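Local coordinates for chitin-binding domain 3 protein (Micromonospora aurantiaca ATCC 27029, PDB 5OPF) that probably cleaves cellulose or chitin chains oxidatively at a surface copper site, as a bacterial lytic polysaccharide monooxygenase, at residues Gly87-Val92 with Cys188-Phe193; Val115-Gln120 with His170-Ile175; Ser3-Ala8 with Arg99-Asp104; Leu69-Arg74 with Ala82-Gly87. All coordinates share one frame; numbering follows the deposited sequence.

Interaction 1: residues Gly87-Val92 with Cys188-Phe193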
loop_
_atom_site.group_PDB
_atom_site.type_symbol
_atom_site.label_atom_id
_atom_site.label_comp_id
_atom_site.label_asym_id
_atom_site.label_seq_id
_atom_site.Cartn_x
_atom_site.Cartn_y
_atom_site.Cartn_z
ATOM N N GLY A 87 -8.747 10.936 -5.330
ATOM C CA GLY A 87 -9.441 10.741 -6.592
ATOM C C GLY A 87 -9.783 9.281 -6.834
ATOM O O GLY A 87 -9.672 8.439 -5.938
ATOM N N ALA A 88 -10.200 8.994 -8.072
ATOM C CA ALA A 88 -10.773 7.689 -8.429
ATOM C C ALA A 88 -9.673 6.693 -8.817
ATOM O O ALA A 88 -9.580 6.220 -9.953
ATOM C CB ALA A 88 -11.812 7.856 -9.536
ATOM N N TRP A 89 -8.846 6.351 -7.833
ATOM C CA TRP A 89 -7.848 5.301 -7.999
ATOM C C TRP A 89 -8.536 3.988 -8.350
ATOM O O TRP A 89 -9.608 3.672 -7.824
ATOM C CB TRP A 89 -7.082 5.112 -6.684
ATOM C CG TRP A 89 -6.209 6.272 -6.313
ATOM C CD1 TRP A 89 -6.558 7.370 -5.560
ATOM C CD2 TRP A 89 -4.839 6.463 -6.686
ATOM N NE1 TRP A 89 -5.494 8.224 -5.449
ATOM C CE2 TRP A 89 -4.428 7.695 -6.129
ATOM C CE3 TRP A 89 -3.924 5.718 -7.439
ATOM C CZ2 TRP A 89 -3.145 8.199 -6.309
ATOM C CZ3 TRP A 89 -2.648 6.218 -7.610
ATOM C CH2 TRP A 89 -2.274 7.451 -7.054
ATOM N N LYS A 90 -7.930 3.213 -9.240
ATOM C CA LYS A 90 -8.523 1.940 -9.625
ATOM C C LYS A 90 -8.546 0.960 -8.455
ATOM O O LYS A 90 -7.528 0.726 -7.793
ATOM C CB LYS A 90 -7.763 1.327 -10.799
ATOM C CG LYS A 90 -7.772 2.174 -12.057
ATOM C CD LYS A 90 -9.167 2.553 -12.528
ATOM C CE LYS A 90 -9.084 3.400 -13.798
ATOM N NZ LYS A 90 -10.419 3.911 -14.213
ATOM N N THR A 91 -9.713 0.351 -8.232
ATOM C CA THR A 91 -9.914 -0.638 -7.180
ATOM C C THR A 91 -9.830 -2.056 -7.741
ATOM O O THR A 91 -9.974 -2.284 -8.946
ATOM C CB THR A 91 -11.296 -0.459 -6.534
ATOM O OG1 THR A 91 -12.308 -0.587 -7.541
ATOM C CG2 THR A 91 -11.437 0.898 -5.870
ATOM N N VAL A 92 -9.658 -3.019 -6.839
ATOM C CA VAL A 92 -9.933 -4.425 -7.134
ATOM C C VAL A 92 -11.017 -4.905 -6.180
ATOM O O VAL A 92 -11.146 -4.377 -5.057
ATOM C CB VAL A 92 -8.679 -5.307 -7.043
ATOM C CG1 VAL A 92 -7.637 -4.871 -8.076
ATOM C CG2 VAL A 92 -8.091 -5.305 -5.643
ATOM N N CYS A 188 -0.789 1.765 0.695
ATOM C CA CYS A 188 -2.223 1.948 0.463
ATOM C C CYS A 188 -2.658 1.095 -0.711
ATOM O O CYS A 188 -2.004 1.132 -1.760
ATOM C CB CYS A 188 -2.529 3.403 0.110
ATOM S SG CYS A 188 -2.370 4.531 1.479
ATOM N N SER A 189 -3.773 0.373 -0.559
ATOM C CA SER A 189 -4.377 -0.382 -1.659
ATOM C C SER A 189 -5.851 -0.012 -1.786
ATOM O O SER A 189 -6.606 -0.104 -0.805
ATOM C CB SER A 189 -4.308 -1.897 -1.430
ATOM O OG SER A 189 -2.979 -2.334 -1.264
ATOM N N ASP A 190 -6.271 0.366 -2.989
ATOM C CA ASP A 190 -7.671 0.685 -3.232
ATOM C C ASP A 190 -8.463 -0.579 -3.533
ATOM O O ASP A 190 -8.078 -1.389 -4.382
ATOM C CB ASP A 190 -7.781 1.697 -4.368
ATOM C CG ASP A 190 -7.044 2.975 -4.048
ATOM O OD1 ASP A 190 -7.583 3.750 -3.224
ATOM O OD2 ASP A 190 -5.914 3.177 -4.594
ATOM N N VAL A 191 -9.573 -0.747 -2.813
ATOM C CA VAL A 191 -10.401 -1.940 -2.934
ATOM C C VAL A 191 -11.865 -1.543 -3.005
ATOM O O VAL A 191 -12.253 -0.422 -2.669
ATOM C CB VAL A 191 -10.170 -2.940 -1.776
ATOM C CG1 VAL A 191 -8.725 -3.386 -1.741
ATOM C CG2 VAL A 191 -10.605 -2.349 -0.442
ATOM N N ASP A 192 -12.693 -2.491 -3.428
ATOM C CA ASP A 192 -14.138 -2.308 -3.424
ATOM C C ASP A 192 -14.733 -3.567 -2.814
ATOM O O ASP A 192 -14.581 -4.659 -3.374
ATOM C CB ASP A 192 -14.652 -2.055 -4.841
ATOM C CG ASP A 192 -16.102 -1.598 -4.867
ATOM O OD1 ASP A 192 -16.932 -2.153 -4.114
ATOM O OD2 ASP A 192 -16.419 -0.667 -5.650
ATOM N N PHE A 193 -15.382 -3.423 -1.660
ATOM C CA PHE A 193 -15.987 -4.537 -0.935
ATOM C C PHE A 193 -17.284 -5.032 -1.567
ATOM O O PHE A 193 -17.889 -5.988 -1.060
ATOM C CB PHE A 193 -16.185 -4.157 0.545
ATOM C CG PHE A 193 -14.914 -4.214 1.354
ATOM C CD1 PHE A 193 -14.547 -5.386 1.977
ATOM C CD2 PHE A 193 -14.090 -3.114 1.482
ATOM C CE1 PHE A 193 -13.374 -5.475 2.709
ATOM C CE2 PHE A 193 -12.912 -3.189 2.214
ATOM C CZ PHE A 193 -12.546 -4.375 2.827
HETATM O O HOH W 1 -5.179 1.968 -6.940
HETATM O O HOH W 2 -14.799 0.528 -7.367
#

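Interaction 2: residues Val115-Gln120 with His170-Ile175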
loop_
_atom_site.group_PDB
_atom_site.type_symbol
_atom_site.label_atom_id
_atom_site.label_comp_id
_atom_site.label_asym_id
_atom_site.label_seq_id
_atom_site.Cartn_x
_atom_site.Cartn_y
_atom_site.Cartn_z
ATOM N N VAL A 115 -2.595 -4.671 9.092
ATOM C CA VAL A 115 -3.542 -4.357 8.025
ATOM C C VAL A 115 -4.702 -3.564 8.614
ATOM O O VAL A 115 -5.411 -4.049 9.510
ATOM C CB VAL A 115 -4.048 -5.625 7.318
ATOM C CG1 VAL A 115 -5.096 -5.281 6.248
ATOM C CG2 VAL A 115 -2.896 -6.409 6.711
ATOM N N TYR A 116 -4.892 -2.355 8.096
ATOM C CA TYR A 116 -5.989 -1.472 8.456
ATOM C C TYR A 116 -6.919 -1.323 7.252
ATOM O O TYR A 116 -6.481 -1.384 6.098
ATOM C CB TYR A 116 -5.461 -0.064 8.805
ATOM C CG TYR A 116 -4.542 -0.020 10.000
ATOM C CD1 TYR A 116 -3.182 -0.259 9.877
ATOM C CD2 TYR A 116 -5.038 0.257 11.260
ATOM C CE1 TYR A 116 -2.354 -0.236 10.973
ATOM C CE2 TYR A 116 -4.207 0.281 12.367
ATOM C CZ TYR A 116 -2.866 0.027 12.211
ATOM O OH TYR A 116 -2.018 0.041 13.307
ATOM N N VAL A 117 -8.207 -1.082 7.512
ATOM C CA VAL A 117 -9.163 -0.750 6.462
ATOM C C VAL A 117 -9.973 0.456 6.909
ATOM O O VAL A 117 -10.356 0.576 8.079
ATOM C CB VAL A 117 -10.082 -1.942 6.108
ATOM C CG1 VAL A 117 -11.191 -1.541 5.134
ATOM C CG2 VAL A 117 -9.264 -3.084 5.519
ATOM N N THR A 118 -10.284 1.326 5.952
ATOM C CA THR A 118 -11.109 2.489 6.221
ATOM C C THR A 118 -12.493 2.085 6.717
ATOM O O THR A 118 -13.030 1.019 6.388
ATOM C CB THR A 118 -11.194 3.391 4.980
ATOM O OG1 THR A 118 -11.499 2.619 3.817
ATOM C CG2 THR A 118 -9.874 4.092 4.762
ATOM N N LYS A 119 -13.049 2.959 7.541
ATOM C CA LYS A 119 -14.367 2.778 8.116
ATOM C C LYS A 119 -15.454 3.192 7.128
ATOM O O LYS A 119 -15.285 4.123 6.334
ATOM C CB LYS A 119 -14.474 3.632 9.382
ATOM C CG LYS A 119 -13.485 3.238 10.465
ATOM C CD LYS A 119 -13.221 4.365 11.468
ATOM C CE LYS A 119 -12.128 3.977 12.449
ATOM N NZ LYS A 119 -11.905 5.033 13.482
ATOM N N GLN A 120 -16.591 2.496 7.186
ATOM C CA GLN A 120 -17.723 2.889 6.360
ATOM C C GLN A 120 -18.064 4.348 6.625
ATOM O O GLN A 120 -18.146 4.786 7.778
ATOM C CB GLN A 120 -18.929 1.988 6.623
ATOM C CG GLN A 120 -20.019 2.106 5.560
ATOM C CD GLN A 120 -19.624 1.516 4.217
ATOM O OE1 GLN A 120 -18.667 0.749 4.119
ATOM N NE2 GLN A 120 -20.364 1.877 3.172
ATOM N N HIS A 170 -13.084 1.487 -0.682
ATOM C CA HIS A 170 -12.342 1.625 0.568
ATOM C C HIS A 170 -10.845 1.647 0.273
ATOM O O HIS A 170 -10.415 1.450 -0.865
ATOM C CB HIS A 170 -12.745 0.509 1.545
ATOM C CG HIS A 170 -13.999 0.829 2.267
ATOM N ND1 HIS A 170 -14.013 1.763 3.278
ATOM C CD2 HIS A 170 -15.276 0.414 2.090
ATOM C CE1 HIS A 170 -15.255 1.893 3.709
ATOM N NE2 HIS A 170 -16.041 1.095 3.002
ATOM N N VAL A 171 -10.059 1.901 1.320
ATOM C CA VAL A 171 -8.606 1.825 1.246
ATOM C C VAL A 171 -8.111 0.887 2.340
ATOM O O VAL A 171 -8.537 0.983 3.499
ATOM C CB VAL A 171 -7.954 3.217 1.380
ATOM C CG1 VAL A 171 -6.440 3.124 1.238
ATOM C CG2 VAL A 171 -8.508 4.183 0.328
ATOM N N VAL A 172 -7.221 -0.025 1.959
ATOM C CA VAL A 172 -6.448 -0.851 2.875
ATOM C C VAL A 172 -5.112 -0.152 3.098
ATOM O O VAL A 172 -4.481 0.337 2.153
ATOM C CB VAL A 172 -6.227 -2.258 2.283
ATOM C CG1 VAL A 172 -5.533 -3.166 3.292
ATOM C CG2 VAL A 172 -7.541 -2.879 1.812
ATOM N N TYR A 173 -4.671 -0.089 4.352
ATOM C CA TYR A 173 -3.358 0.459 4.686
ATOM C C TYR A 173 -2.582 -0.623 5.411
ATOM O O TYR A 173 -2.993 -1.073 6.488
ATOM C CB TYR A 173 -3.468 1.683 5.579
ATOM C CG TYR A 173 -2.218 2.531 5.702
ATOM C CD1 TYR A 173 -1.557 3.019 4.569
ATOM C CD2 TYR A 173 -1.730 2.916 6.947
ATOM C CE1 TYR A 173 -0.447 3.852 4.671
ATOM C CE2 TYR A 173 -0.631 3.754 7.057
ATOM C CZ TYR A 173 -0.004 4.226 5.922
ATOM O OH TYR A 173 1.049 5.109 6.052
ATOM N N THR A 174 -1.471 -1.041 4.816
ATOM C CA THR A 174 -0.643 -2.114 5.345
ATOM C C THR A 174 0.706 -1.528 5.754
ATOM O O THR A 174 1.368 -0.836 4.958
ATOM C CB THR A 174 -0.476 -3.239 4.305
ATOM O OG1 THR A 174 -1.760 -3.780 3.956
ATOM C CG2 THR A 174 0.379 -4.367 4.850
ATOM N N ILE A 175 1.123 -1.830 6.982
ATOM C CA ILE A 175 2.407 -1.397 7.532
ATOM C C ILE A 175 3.255 -2.640 7.762
ATOM O O ILE A 175 2.865 -3.536 8.521
ATOM C CB ILE A 175 2.241 -0.626 8.855
ATOM C CG1 ILE A 175 1.321 0.580 8.663
ATOM C CG2 ILE A 175 3.635 -0.206 9.401
ATOM C CD1 ILE A 175 1.083 1.393 9.928
#

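Interaction 3: residues Ser3-Ala8 with Arg99-Asp104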
loop_
_atom_site.group_PDB
_atom_site.type_symbol
_atom_site.label_atom_id
_atom_site.label_comp_id
_atom_site.label_asym_id
_atom_site.label_seq_id
_atom_site.Cartn_x
_atom_site.Cartn_y
_atom_site.Cartn_z
ATOM N N SER A 3 6.104 -5.175 -1.533
ATOM C CA SER A 3 4.859 -4.427 -1.439
ATOM C C SER A 3 3.709 -5.399 -1.238
ATOM O O SER A 3 3.865 -6.619 -1.334
ATOM C CB SER A 3 4.626 -3.610 -2.714
ATOM O OG SER A 3 3.554 -2.682 -2.553
ATOM N N VAL A 4 2.531 -4.830 -0.979
ATOM C CA VAL A 4 1.290 -5.589 -1.111
ATOM C C VAL A 4 0.990 -5.730 -2.595
ATOM O O VAL A 4 0.867 -4.731 -3.315
ATOM C CB VAL A 4 0.124 -4.891 -0.396
ATOM C CG1 VAL A 4 -1.163 -5.650 -0.657
ATOM C CG2 VAL A 4 0.387 -4.770 1.103
ATOM N N VAL A 5 0.895 -6.977 -3.058
ATOM C CA VAL A 5 0.662 -7.254 -4.475
ATOM C C VAL A 5 -0.769 -7.696 -4.759
ATOM O O VAL A 5 -1.184 -7.701 -5.931
ATOM C CB VAL A 5 1.688 -8.270 -5.035
ATOM C CG1 VAL A 5 3.089 -7.704 -4.935
ATOM C CG2 VAL A 5 1.609 -9.614 -4.325
ATOM N N ASP A 6 -1.541 -8.046 -3.738
ATOM C CA ASP A 6 -2.936 -8.446 -3.917
ATOM C C ASP A 6 -3.611 -8.221 -2.567
ATOM O O ASP A 6 -3.338 -8.963 -1.619
ATOM C CB ASP A 6 -3.023 -9.916 -4.327
ATOM C CG ASP A 6 -4.419 -10.328 -4.714
ATOM O OD1 ASP A 6 -5.369 -9.582 -4.393
ATOM O OD2 ASP A 6 -4.571 -11.413 -5.328
ATOM N N PRO A 7 -4.459 -7.188 -2.430
ATOM C CA PRO A 7 -4.894 -6.219 -3.439
ATOM C C PRO A 7 -3.763 -5.235 -3.708
ATOM O O PRO A 7 -3.233 -4.632 -2.767
ATOM C CB PRO A 7 -6.099 -5.547 -2.778
ATOM C CG PRO A 7 -5.783 -5.602 -1.308
ATOM C CD PRO A 7 -5.032 -6.886 -1.104
ATOM N N ALA A 8 -3.368 -5.097 -4.973
ATOM C CA ALA A 8 -2.186 -4.315 -5.325
ATOM C C ALA A 8 -2.219 -2.928 -4.690
ATOM O O ALA A 8 -3.236 -2.221 -4.737
ATOM C CB ALA A 8 -2.115 -4.172 -6.849
ATOM N N ARG A 99 -7.753 -11.522 2.173
ATOM C CA ARG A 99 -6.361 -11.850 2.431
ATOM C C ARG A 99 -5.466 -10.843 1.731
ATOM O O ARG A 99 -5.671 -10.544 0.549
ATOM C CB ARG A 99 -6.063 -13.263 1.913
ATOM C CG ARG A 99 -6.884 -14.304 2.656
ATOM C CD ARG A 99 -7.116 -15.575 1.867
ATOM N NE ARG A 99 -5.900 -16.341 1.613
ATOM C CZ ARG A 99 -5.173 -16.953 2.542
ATOM N NH1 ARG A 99 -5.503 -16.863 3.829
ATOM N NH2 ARG A 99 -4.109 -17.654 2.185
ATOM N N VAL A 100 -4.466 -10.342 2.452
ATOM C CA VAL A 100 -3.471 -9.432 1.904
ATOM C C VAL A 100 -2.222 -10.240 1.591
ATOM O O VAL A 100 -1.616 -10.828 2.496
ATOM C CB VAL A 100 -3.155 -8.311 2.908
ATOM C CG1 VAL A 100 -1.968 -7.474 2.443
ATOM C CG2 VAL A 100 -4.397 -7.435 3.149
ATOM N N LYS A 101 -1.830 -10.284 0.317
ATOM C CA LYS A 101 -0.611 -10.971 -0.097
ATOM C C LYS A 101 0.532 -9.969 -0.128
ATOM O O LYS A 101 0.511 -9.012 -0.921
ATOM C CB LYS A 101 -0.762 -11.616 -1.471
ATOM C CG LYS A 101 0.453 -12.453 -1.855
ATOM C CD LYS A 101 0.307 -13.058 -3.247
ATOM C CE LYS A 101 1.608 -13.680 -3.745
ATOM N NZ LYS A 101 1.423 -14.307 -5.099
ATOM N N PHE A 102 1.518 -10.193 0.741
ATOM C CA PHE A 102 2.713 -9.373 0.808
ATOM C C PHE A 102 3.861 -10.102 0.122
ATOM O O PHE A 102 4.112 -11.268 0.423
ATOM C CB PHE A 102 3.094 -9.041 2.254
ATOM C CG PHE A 102 3.836 -7.765 2.333
ATOM C CD1 PHE A 102 5.168 -7.690 1.959
ATOM C CD2 PHE A 102 3.176 -6.605 2.679
ATOM C CE1 PHE A 102 5.816 -6.465 1.945
ATOM C CE2 PHE A 102 3.811 -5.394 2.675
ATOM C CZ PHE A 102 5.126 -5.316 2.304
ATOM N N PHE A 103 4.564 -9.418 -0.784
ATOM C CA PHE A 103 5.706 -9.978 -1.504
ATOM C C PHE A 103 6.967 -9.215 -1.121
ATOM O O PHE A 103 6.998 -7.981 -1.224
ATOM C CB PHE A 103 5.460 -9.877 -3.015
ATOM C CG PHE A 103 6.626 -10.287 -3.876
ATOM C CD1 PHE A 103 7.245 -11.516 -3.731
ATOM C CD2 PHE A 103 7.112 -9.414 -4.843
ATOM C CE1 PHE A 103 8.321 -11.872 -4.548
ATOM C CE2 PHE A 103 8.179 -9.768 -5.654
ATOM C CZ PHE A 103 8.786 -10.989 -5.495
ATOM N N ASP A 104 7.992 -9.951 -0.675
ATOM C CA ASP A 104 9.285 -9.398 -0.263
ATOM C C ASP A 104 10.364 -10.017 -1.145
ATOM O O ASP A 104 10.622 -11.221 -1.069
ATOM C CB ASP A 104 9.550 -9.697 1.214
ATOM C CG ASP A 104 10.925 -9.251 1.696
ATOM O OD1 ASP A 104 11.618 -8.518 0.971
ATOM O OD2 ASP A 104 11.277 -9.649 2.829
HETATM O O HOH W 3 -7.047 -9.575 -1.720
#

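Interaction 4: residues Leu69-Arg74 with Ala82-Gly87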
loop_
_atom_site.group_PDB
_atom_site.type_symbol
_atom_site.label_atom_id
_atom_site.label_comp_id
_atom_site.label_asym_id
_atom_site.label_seq_id
_atom_site.Cartn_x
_atom_site.Cartn_y
_atom_site.Cartn_z
ATOM N N LEU A 69 -0.390 9.442 4.385
ATOM C CA LEU A 69 -0.227 8.015 4.673
ATOM C C LEU A 69 0.296 7.253 3.459
ATOM O O LEU A 69 1.195 6.413 3.582
ATOM C CB LEU A 69 -1.538 7.400 5.181
ATOM C CG LEU A 69 -1.803 7.604 6.678
ATOM C CD1 LEU A 69 -2.056 9.058 7.036
ATOM C CD2 LEU A 69 -2.944 6.737 7.145
ATOM N N CYS A 70 -0.257 7.527 2.276
ATOM C CA CYS A 70 0.064 6.709 1.109
ATOM C C CYS A 70 1.452 6.980 0.533
ATOM O O CYS A 70 1.956 6.155 -0.245
ATOM C CB CYS A 70 -1.019 6.854 0.044
ATOM S SG CYS A 70 -2.670 6.361 0.613
ATOM N N SER A 71 2.069 8.109 0.885
ATOM C CA SER A 71 3.447 8.403 0.516
ATOM C C SER A 71 4.431 8.094 1.635
ATOM O O SER A 71 5.612 8.441 1.517
ATOM C CB SER A 71 3.592 9.867 0.140
ATOM O OG SER A 71 3.456 10.678 1.284
ATOM N N GLY A 72 3.985 7.475 2.722
ATOM C CA GLY A 72 4.878 7.198 3.840
ATOM C C GLY A 72 5.402 8.456 4.501
ATOM O O GLY A 72 6.566 8.489 4.921
ATOM N N GLY A 73 4.575 9.491 4.609
ATOM C CA GLY A 73 5.044 10.748 5.166
ATOM C C GLY A 73 5.989 11.470 4.231
ATOM O O GLY A 73 6.960 12.089 4.686
ATOM N N ARG A 74 5.710 11.427 2.927
ATOM C CA ARG A 74 6.557 12.063 1.920
ATOM C C ARG A 74 7.998 11.577 2.037
ATOM O O ARG A 74 8.954 12.339 1.895
ATOM C CB ARG A 74 6.446 13.590 1.960
ATOM C CG ARG A 74 5.004 14.047 1.781
ATOM C CD ARG A 74 4.866 15.551 1.601
ATOM N NE ARG A 74 3.459 15.910 1.643
ATOM C CZ ARG A 74 2.927 16.875 2.383
ATOM N NH1 ARG A 74 3.689 17.679 3.109
ATOM N NH2 ARG A 74 1.612 17.025 2.402
ATOM N N ALA A 82 2.784 11.730 -5.083
ATOM C CA ALA A 82 1.587 11.666 -5.918
ATOM C C ALA A 82 0.630 10.552 -5.503
ATOM O O ALA A 82 -0.536 10.563 -5.926
ATOM C CB ALA A 82 1.962 11.514 -7.387
ATOM N N LEU A 83 1.073 9.610 -4.669
ATOM C CA LEU A 83 0.156 8.601 -4.157
ATOM C C LEU A 83 -0.798 9.167 -3.114
ATOM O O LEU A 83 -1.753 8.471 -2.742
ATOM C CB LEU A 83 0.932 7.403 -3.594
ATOM C CG LEU A 83 1.962 6.767 -4.533
ATOM C CD1 LEU A 83 2.505 5.526 -3.849
ATOM C CD2 LEU A 83 1.367 6.448 -5.903
ATOM N N ASP A 84 -0.563 10.389 -2.624
ATOM C CA ASP A 84 -1.462 11.018 -1.664
ATOM C C ASP A 84 -2.628 11.746 -2.334
ATOM O O ASP A 84 -3.525 12.239 -1.636
ATOM C CB ASP A 84 -0.696 12.025 -0.785
ATOM C CG ASP A 84 0.272 11.364 0.188
ATOM O OD1 ASP A 84 -0.043 10.263 0.702
ATOM O OD2 ASP A 84 1.327 11.999 0.464
ATOM N N THR A 85 -2.637 11.862 -3.660
ATOM C CA THR A 85 -3.703 12.599 -4.332
ATOM C C THR A 85 -5.047 11.920 -4.099
ATOM O O THR A 85 -5.143 10.696 -4.072
ATOM C CB THR A 85 -3.376 12.673 -5.817
ATOM O OG1 THR A 85 -2.102 13.312 -5.943
ATOM C CG2 THR A 85 -4.435 13.455 -6.597
ATOM N N VAL A 86 -6.086 12.719 -3.913
ATOM C CA VAL A 86 -7.447 12.234 -3.714
ATOM C C VAL A 86 -8.110 12.076 -5.082
ATOM O O VAL A 86 -8.061 13.004 -5.896
ATOM C CB VAL A 86 -8.213 13.246 -2.844
ATOM C CG1 VAL A 86 -9.662 12.879 -2.709
ATOM C CG2 VAL A 86 -7.562 13.367 -1.475
ATOM N N GLY A 87 -8.747 10.936 -5.330
ATOM C CA GLY A 87 -9.441 10.741 -6.592
ATOM C C GLY A 87 -9.783 9.281 -6.834
ATOM O O GLY A 87 -9.672 8.439 -5.938
HETATM O O HOH W 4 -2.319 9.720 2.192
HETATM O O HOH W 5 1.859 14.491 -0.304
#

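Interaction 1: residues Gly87-Val92 with Cys188-Phe193
D190 turns its CG anti to its own carbonyl carbon, beside the backbone N (chi1 -59°), and W89 does the same with its indole (chi1 -68°); the carboxylate is thereby brought against the first carbon of the tryptophan side chain, while the ring system leads off in another direction. OD2 of D190 lies 3.1 Å from CB of W89, and the carboxylate and indole planes are turned only 10° from each other. OD2 approaches the indole obliquely. The same oxygen forms a salt bridge with R10, which also makes a cation-pi contact with W89, and a water lies within hydrogen-bonding distance of both OD2 and the carbonyl O of K90. Several polar contacts therefore surround this carboxylate, and W89 has its own polar tie through NE1 to the backbone of T85.

Further along, the incoming chain becomes a short parallel partner of the C-terminal strand 183-192, at one margin of the beta-sandwich core that lytic polysaccharide monooxygenases share. V92 pairs with V191: D192 N donates to V92 O at 2.9 Å, whereas V92 N reaches D190 O only weakly, at 3.3 Å. V92 CG2 and V191 CG1 lie 4.4 Å apart on the sheet face that also meets P7. T91 packs its methyl CG2 on V191 O, 3.6 Å away, and its OG1 is linked through a second water to D192 OD2. The other carboxylate oxygen of D192 is bonded to the backbone N of G194.

Interaction 2: residues Val115-Gln120 with His170-Ile175
V115-T118 and H170-I175 form an antiparallel strand pair in the mixed sheet of the beta-sandwich, with Y116 and Y173 as its hydrogen-bonded pair. Their backbones exchange two bonds, Y116 N to Y173 O and Y173 N to Y116 O, each 2.8 Å long. V115, V117, V172 and T174 point to one face. There V115 CG1 meets V172 CG1 at 3.7 Å, and V172 CG2 turns to V117 CG2; F98 and V100 of strand 97-104, in the opposing sheet, cover this side. On the other face the CB atoms of Y116 and Y173 lie side by side. The Y116 ring has Y173 O at its edge, and its CE1 is 3.9 Å from I175 CD1.

Polar side chains continue the pairing where the first strand ends. T118 holds OG1 between its backbone N and carbonyl carbon (chi1 48°), facing H170. This hydroxyl accepts a nearly straight bond from V171 N, 3.0 Å away, and forms a 2.7 Å hydrogen bond with H170 ND1. From the far side of the imidazole, H170 NE2 donates to Q120 OE1 at 2.9 Å. The donor sits above the amide plane, but OE1 lies close to the plane of the ring. Bonds at both nitrogens should therefore fix the rotation of the buried imidazole, and the T118 hydroxyl ties it directly to the backbone of the next residue, V171.

Interaction 3: residues Ser3-Ala8 with Arg99-Asp104
F102 presents one face of its ring to the backbone of S3 and V4, in the antiparallel pairing of the N-terminal strand 2-6 with strand 97-104. These strands belong to the four-stranded sheet of the sandwich, and a beta bulge shifts their register by one residue between V4 and D6. With CG anti to its backbone N (chi1 -153°), F102 lays its ring against S3 and V4: the carbonyl O of S3 stands over the ring centre, 3.6 Å above its plane, and V4 N lies over the same face nearer the rim. V4 crosses the phenylalanine at about a right angle and sets CG2 against CD2 of F102 at 3.7 Å; its other methyl, CG1, meets CG1 of V100 at the same distance. W176 packs against F102 edge-to-face, and the phenylalanine side chain is about 9 Å from the copper ion bound by H1, H108 and Y185. D104, at the end of the second strand, bonds through its carboxylate to the backbone N of H108.

V5 lies with K101 and F103, on the side away from V4 and F102. Its CG1 touches CB of F103, while CG2 lies against the aliphatic chain of K101, nearest CD at 3.8 Å; that chain is extended and carries its ammonium group away. At the bulge K101 is gripped by two successive residues: its O accepts from V5 N at 3.0 Å, and its N donates almost straight to D6 O at 2.8 Å. D6 N, buried here, has no bonding partner. Beyond the bulge a water donates to both strands, to R99 O at 2.8 Å and to D6 OD1 at 3.2 Å.

Interaction 4: residues Leu69-Arg74 with Ala82-Gly87
An aspartate side chain hydrogen-bonded to a type I turn joins two loops here: D84, at the end of a short 3-10 segment, binds S71 of the turn L69-G72 directly and reaches C70 N through a water. The D84 side chain, with CG anti to its carbonyl carbon (chi1 -70°), swings both oxygens toward the turn. OD2 takes a short 2.6 Å hydrogen bond from S71 OG, met on the syn side and 24° out of the carboxylate plane. OD1 accepts a weak bond from S71 N at 3.0 Å, strongly bent, and also the bridging water. The serine thus meets both oxygens, one through its hydroxyl and one through its backbone.

S71 OG also accepts from R74 N at 2.9 Å, an ST motif. One hydroxyl accordingly ties D84 to the chain past the turn; G72, closing the turn, and G73, just after it, have positive phi. The guanidinium of R74 stays 4.6 Å from the carboxylate, measured from NE to OD2, and a water in the guanidinium plane mediates between these two atoms, with no direct salt bridge.

The apolar contact is between C70 CB and L83 CB, 4.2 Å apart. Each side chain also packs against a carbonyl oxygen: C70 CB on L83 O at 3.3 Å, and L83 CB and CD1 on C70 O. L83 O in turn receives a bond from R10 of helix 10-18. Helix 75-78 lies within the chain linking the two loops, helix 32-40 touches A82 and T85, and the disulfide from C70 to C188 fastens the turn to strand 183-192.

Strand 183-192 is the common thread of interactions 1, 2 and 4: it pairs with the end of 87-92, lies next to 170-175 in the mixed sheet, and receives the C70-C188 disulfide. Interactions 1 and 2 have centres about 11 Å apart. Interaction 3 belongs to the four-stranded sheet, facing interaction 2 across the sandwich interior, where V4 and V100 meet T174; P7 also touches V92 and V191 of interaction 1. Interaction 4, in the helical loop region, lies about 18 Å from interaction 3 between centres. Along the chain it closes before interaction 1 opens, sharing G87, while interaction 2 is nested within interaction 1. The disulfide and the V92 pairing thus join the helical region to the sheet core.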